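Long-range contact in mitogen (Streptococcus dysgalactiae, PDB 2J4X), which probably acts as a secreted bacterial superantigen toxin of the staphylococcal and streptococcal family and binds a zinc ion: residues L156-W168 with N175-N187. Residues are numbered along the deposited sequence; the frame is centred on the assembly and turned at random.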
loop_
_atom_site.group_PDB
_atom_site.type_symbol
_atom_site.label_atom_id
_atom_site.label_comp_id
_atom_site.label_asym_id
_atom_site.label_seq_id
_atom_site.Cartn_x
_atom_site.Cartn_y
_atom_site.Cartn_z
ATOM N N LEU A 156 6.035 9.797 -11.237
ATOM C CA LEU A 156 6.839 8.737 -10.649
ATOM C C LEU A 156 6.822 7.499 -11.540
ATOM O O LEU A 156 5.769 7.110 -12.051
ATOM C CB LEU A 156 6.307 8.408 -9.239
ATOM C CG LEU A 156 7.064 7.449 -8.314
ATOM C CD1 LEU A 156 8.497 7.934 -8.114
ATOM C CD2 LEU A 156 6.334 7.335 -6.980
ATOM N N TYR A 157 8.004 6.914 -11.735
ATOM C CA TYR A 157 8.227 5.679 -12.523
ATOM C C TYR A 157 8.113 5.816 -14.042
ATOM O O TYR A 157 8.214 4.829 -14.781
ATOM C CB TYR A 157 7.326 4.519 -12.021
ATOM C CG TYR A 157 7.407 4.269 -10.513
ATOM C CD1 TYR A 157 8.620 4.407 -9.808
ATOM C CD2 TYR A 157 6.261 3.942 -9.777
ATOM C CE1 TYR A 157 8.675 4.236 -8.401
ATOM C CE2 TYR A 157 6.313 3.769 -8.377
ATOM C CZ TYR A 157 7.512 3.921 -7.707
ATOM O OH TYR A 157 7.528 3.798 -6.348
ATOM N N GLU A 158 7.899 7.043 -14.507
ATOM C CA GLU A 158 7.839 7.282 -15.944
ATOM C C GLU A 158 9.288 7.392 -16.443
ATOM O O GLU A 158 10.172 7.842 -15.717
ATOM C CB GLU A 158 7.064 8.577 -16.270
ATOM C CG GLU A 158 5.551 8.414 -16.272
ATOM C CD GLU A 158 5.085 7.224 -17.118
ATOM O OE1 GLU A 158 4.088 6.572 -16.726
ATOM O OE2 GLU A 158 5.704 6.936 -18.174
ATOM N N HIS A 159 9.524 6.959 -17.677
ATOM C CA HIS A 159 10.845 7.008 -18.280
ATOM C C HIS A 159 11.416 8.422 -18.139
ATOM O O HIS A 159 12.598 8.626 -17.831
ATOM C CB HIS A 159 10.704 6.651 -19.755
ATOM C CG HIS A 159 12.003 6.567 -20.493
ATOM N ND1 HIS A 159 12.928 5.570 -20.264
ATOM C CD2 HIS A 159 12.527 7.354 -21.462
ATOM C CE1 HIS A 159 13.967 5.747 -21.061
ATOM N NE2 HIS A 159 13.747 6.823 -21.797
ATOM N N ASN A 160 10.533 9.391 -18.351
ATOM C CA ASN A 160 10.841 10.821 -18.306
ATOM C C ASN A 160 10.863 11.527 -16.929
ATOM O O ASN A 160 11.218 12.707 -16.855
ATOM C CB ASN A 160 9.838 11.557 -19.221
ATOM C CG ASN A 160 8.376 11.085 -19.018
ATOM O OD1 ASN A 160 8.010 9.969 -19.401
ATOM N ND2 ASN A 160 7.550 11.940 -18.413
ATOM N N SER A 161 10.505 10.822 -15.854
ATOM C CA SER A 161 10.429 11.425 -14.522
ATOM C C SER A 161 11.680 12.079 -13.947
ATOM O O SER A 161 12.795 11.570 -14.086
ATOM C CB SER A 161 9.900 10.396 -13.526
ATOM O OG SER A 161 9.702 10.984 -12.254
ATOM N N ILE A 162 11.463 13.211 -13.276
ATOM C CA ILE A 162 12.526 13.997 -12.628
ATOM C C ILE A 162 13.042 13.292 -11.359
ATOM O O ILE A 162 14.080 13.660 -10.787
ATOM C CB ILE A 162 11.989 15.394 -12.271
ATOM N N CYS A 163 12.295 12.282 -10.918
ATOM C CA CYS A 163 12.651 11.518 -9.735
ATOM C C CYS A 163 13.432 10.311 -10.227
ATOM O O CYS A 163 12.894 9.430 -10.892
ATOM C CB CYS A 163 11.379 11.089 -8.983
ATOM S SG CYS A 163 11.678 10.245 -7.395
ATOM N N LYS A 164 14.719 10.299 -9.914
ATOM C CA LYS A 164 15.609 9.221 -10.325
ATOM C C LYS A 164 15.711 8.211 -9.198
ATOM O O LYS A 164 15.928 7.032 -9.430
ATOM C CB LYS A 164 17.014 9.767 -10.657
ATOM C CG LYS A 164 17.094 10.857 -11.755
ATOM C CD LYS A 164 16.333 10.470 -13.021
ATOM C CE LYS A 164 16.763 11.300 -14.229
ATOM N NZ LYS A 164 18.116 10.895 -14.731
ATOM N N LYS A 165 15.556 8.699 -7.972
ATOM C CA LYS A 165 15.612 7.869 -6.772
ATOM C C LYS A 165 14.878 8.599 -5.644
ATOM O O LYS A 165 14.555 9.780 -5.769
ATOM C CB LYS A 165 17.064 7.594 -6.374
ATOM C CG LYS A 165 17.896 8.826 -6.073
ATOM C CD LYS A 165 19.223 8.448 -5.470
ATOM C CE LYS A 165 20.183 9.611 -5.527
ATOM N NZ LYS A 165 19.686 10.815 -4.823
ATOM N N GLY A 166 14.599 7.898 -4.550
ATOM C CA GLY A 166 13.905 8.542 -3.450
ATOM C C GLY A 166 13.248 7.628 -2.431
ATOM O O GLY A 166 13.227 6.420 -2.572
ATOM N N TYR A 167 12.700 8.223 -1.383
ATOM C CA TYR A 167 12.031 7.464 -0.331
ATOM C C TYR A 167 10.999 8.359 0.383
ATOM O O TYR A 167 10.947 9.566 0.165
ATOM C CB TYR A 167 13.077 6.908 0.669
ATOM C CG TYR A 167 13.818 7.947 1.501
ATOM C CD1 TYR A 167 13.448 8.215 2.819
ATOM C CD2 TYR A 167 14.877 8.667 0.962
ATOM C CE1 TYR A 167 14.110 9.166 3.565
ATOM C CE2 TYR A 167 15.541 9.624 1.704
ATOM C CZ TYR A 167 15.152 9.866 2.999
ATOM O OH TYR A 167 15.811 10.823 3.717
ATOM N N TRP A 168 10.154 7.763 1.206
ATOM C CA TRP A 168 9.190 8.561 1.922
ATOM C C TRP A 168 9.097 8.008 3.317
ATOM O O TRP A 168 9.703 6.990 3.629
ATOM C CB TRP A 168 7.816 8.525 1.246
ATOM C CG TRP A 168 7.138 7.210 1.342
ATOM C CD1 TRP A 168 7.392 6.089 0.591
ATOM C CD2 TRP A 168 6.084 6.861 2.243
ATOM N NE1 TRP A 168 6.551 5.063 0.970
ATOM C CE2 TRP A 168 5.739 5.506 1.983
ATOM C CE3 TRP A 168 5.395 7.558 3.250
ATOM C CZ2 TRP A 168 4.731 4.838 2.694
ATOM C CZ3 TRP A 168 4.397 6.894 3.953
ATOM C CH2 TRP A 168 4.073 5.542 3.669
ATOM N N ASN A 175 7.343 11.943 16.972
ATOM C CA ASN A 175 8.556 12.286 16.245
ATOM C C ASN A 175 9.336 11.128 15.587
ATOM O O ASN A 175 10.327 11.361 14.879
ATOM C CB ASN A 175 9.474 13.096 17.163
ATOM C CG ASN A 175 10.533 13.862 16.396
ATOM O OD1 ASN A 175 10.228 14.544 15.406
ATOM N ND2 ASN A 175 11.786 13.760 16.848
ATOM N N THR A 176 8.911 9.886 15.807
ATOM C CA THR A 176 9.596 8.767 15.159
ATOM C C THR A 176 9.097 8.696 13.713
ATOM O O THR A 176 8.019 9.201 13.401
ATOM C CB THR A 176 9.302 7.440 15.857
ATOM O OG1 THR A 176 7.894 7.212 15.865
ATOM C CG2 THR A 176 9.792 7.479 17.285
ATOM N N THR A 177 9.877 8.062 12.839
ATOM C CA THR A 177 9.530 7.946 11.417
ATOM C C THR A 177 9.679 6.531 10.898
ATOM O O THR A 177 10.498 5.771 11.404
ATOM C CB THR A 177 10.480 8.807 10.539
ATOM O OG1 THR A 177 10.384 10.183 10.914
ATOM C CG2 THR A 177 10.126 8.667 9.067
ATOM N N LYS A 178 8.889 6.178 9.889
ATOM C CA LYS A 178 9.031 4.875 9.242
ATOM C C LYS A 178 9.332 5.220 7.794
ATOM O O LYS A 178 8.482 5.765 7.093
ATOM C CB LYS A 178 7.765 4.038 9.311
ATOM C CG LYS A 178 7.923 2.698 8.603
ATOM C CD LYS A 178 6.641 1.903 8.677
ATOM C CE LYS A 178 6.500 0.941 7.515
ATOM N NZ LYS A 178 7.325 -0.302 7.602
ATOM N N PHE A 179 10.555 4.919 7.364
ATOM C CA PHE A 179 11.012 5.221 6.014
ATOM C C PHE A 179 10.898 4.043 5.036
ATOM O O PHE A 179 11.103 2.879 5.417
ATOM C CB PHE A 179 12.468 5.693 6.066
ATOM C CG PHE A 179 12.654 7.071 6.657
ATOM C CD1 PHE A 179 13.523 7.266 7.736
ATOM C CD2 PHE A 179 12.005 8.177 6.107
ATOM C CE1 PHE A 179 13.747 8.538 8.258
ATOM C CE2 PHE A 179 12.221 9.454 6.620
ATOM C CZ PHE A 179 13.097 9.633 7.699
ATOM N N THR A 180 10.591 4.357 3.775
ATOM C CA THR A 180 10.454 3.337 2.747
ATOM C C THR A 180 11.077 3.802 1.444
ATOM O O THR A 180 10.879 4.932 1.029
ATOM C CB THR A 180 8.966 2.987 2.507
ATOM O OG1 THR A 180 8.394 2.508 3.730
ATOM C CG2 THR A 180 8.822 1.917 1.436
ATOM N N ASP A 181 11.832 2.918 0.802
ATOM C CA ASP A 181 12.489 3.236 -0.461
ATOM C C ASP A 181 11.429 3.171 -1.546
ATOM O O ASP A 181 10.800 2.129 -1.719
ATOM C CB ASP A 181 13.591 2.215 -0.748
ATOM C CG ASP A 181 14.519 2.654 -1.841
ATOM O OD1 ASP A 181 14.097 3.404 -2.725
ATOM O OD2 ASP A 181 15.681 2.230 -1.836
ATOM N N LEU A 182 11.224 4.283 -2.254
ATOM C CA LEU A 182 10.229 4.382 -3.327
ATOM C C LEU A 182 10.576 3.596 -4.567
ATOM O O LEU A 182 9.763 3.482 -5.473
ATOM C CB LEU A 182 10.033 5.841 -3.736
ATOM C CG LEU A 182 9.151 6.727 -2.857
ATOM C CD1 LEU A 182 9.144 8.178 -3.387
ATOM C CD2 LEU A 182 7.730 6.127 -2.838
ATOM N N PHE A 183 11.803 3.082 -4.612
ATOM C CA PHE A 183 12.278 2.303 -5.742
ATOM C C PHE A 183 12.480 0.837 -5.399
ATOM O O PHE A 183 13.310 0.153 -5.995
ATOM C CB PHE A 183 13.560 2.933 -6.310
ATOM C CG PHE A 183 13.284 4.148 -7.148
ATOM C CD1 PHE A 183 12.946 5.356 -6.548
ATOM C CD2 PHE A 183 13.176 4.041 -8.534
ATOM C CE1 PHE A 183 12.488 6.428 -7.312
ATOM C CE2 PHE A 183 12.719 5.107 -9.300
ATOM C CZ PHE A 183 12.372 6.297 -8.686
ATOM N N THR A 184 11.703 0.375 -4.423
ATOM C CA THR A 184 11.712 -1.011 -3.966
ATOM C C THR A 184 10.255 -1.486 -3.900
ATOM O O THR A 184 9.319 -0.679 -3.977
ATOM C CB THR A 184 12.356 -1.181 -2.537
ATOM O OG1 THR A 184 11.549 -0.540 -1.550
ATOM C CG2 THR A 184 13.726 -0.585 -2.486
ATOM N N HIS A 185 10.067 -2.799 -3.786
ATOM C CA HIS A 185 8.731 -3.386 -3.654
ATOM C C HIS A 185 8.673 -4.016 -2.260
ATOM O O HIS A 185 9.180 -5.118 -2.051
ATOM C CB HIS A 185 8.478 -4.471 -4.706
ATOM C CG HIS A 185 7.057 -4.936 -4.738
ATOM N ND1 HIS A 185 6.278 -5.009 -3.600
ATOM C CD2 HIS A 185 6.263 -5.317 -5.764
ATOM C CE1 HIS A 185 5.064 -5.411 -3.926
ATOM N NE2 HIS A 185 5.028 -5.605 -5.232
ATOM N N PRO A 186 8.069 -3.320 -1.284
ATOM C CA PRO A 186 8.016 -3.915 0.052
ATOM C C PRO A 186 7.358 -5.292 0.058
ATOM O O PRO A 186 6.661 -5.661 -0.887
ATOM C CB PRO A 186 7.214 -2.887 0.857
ATOM C CG PRO A 186 7.544 -1.595 0.193
ATOM C CD PRO A 186 7.486 -1.966 -1.281
ATOM N N ASN A 187 7.608 -6.043 1.126
ATOM C CA ASN A 187 7.007 -7.359 1.324
ATOM C C ASN A 187 5.701 -7.110 2.071
ATOM O O ASN A 187 5.690 -6.874 3.288
ATOM C CB ASN A 187 7.892 -8.247 2.190
ATOM C CG ASN A 187 7.316 -9.643 2.363
ATOM O OD1 ASN A 187 6.173 -9.907 1.981
ATOM N ND2 ASN A 187 8.105 -10.543 2.941
#
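The ring of Phe183 is held on both faces: the edge of Tyr157 meets one in a T-shaped contact, planes at 83° and centroids 5.6 Å apart, while the carbonyl oxygen of Lys164 lies over the opposite face, toward the rim. At the edge of the same ring Cys163 brings its sulfur in plane, SG 3.9 Å from Phe183 CE1, a small, polarisable group suited to a ring edge. Leu156 lays CG over the centre of the Tyr157 ring and also reaches Phe183 with CD1. Leu182 O lies at the edge of the Tyr157 ring, in its plane, where the hydroxyl points at it; the 2.4 Å between Tyr157 OH and Leu182 O is too short to trust in detail. Asp181 OD1 accepts from the backbone N of Phe183, 3.0 Å away, an Asx turn tying this carboxylate to the turn that carries Phe183. Glycine suits position 166 because a side chain would collide with the preceding carbonyl oxygen; Gly166 N lies 3.6 Å from Phe183 CD1.

Further along, Tyr167 turns its edge to the face of Phe179 in an offset edge-to-face pair, CE1 3.4 Å from Phe179 CD2. In Trp168, chi1 of 69° sets the indole alongside Thr180, NE1 near its CB, and CD1 against Leu182 CD2; NE1 hydrogen-bonds to Asp141 OD1. Trp168 and Thr180 exchange two backbone hydrogen bonds as an antiparallel hydrogen-bonded pair, and Leu182 N bonds to Gly166 O.

The contact is the open end of the hairpin of strands 166-172 and 177-181, at one margin of the beta-grasp sheet. Helix 137-150 packs against Trp168 and Thr180, helix 7-14 covers Tyr157 and Phe183, and Tyr167 stacks on Tyr205 of strand 199-206, whose His201 and Asp203 bind zinc with His171 of strand 166-172.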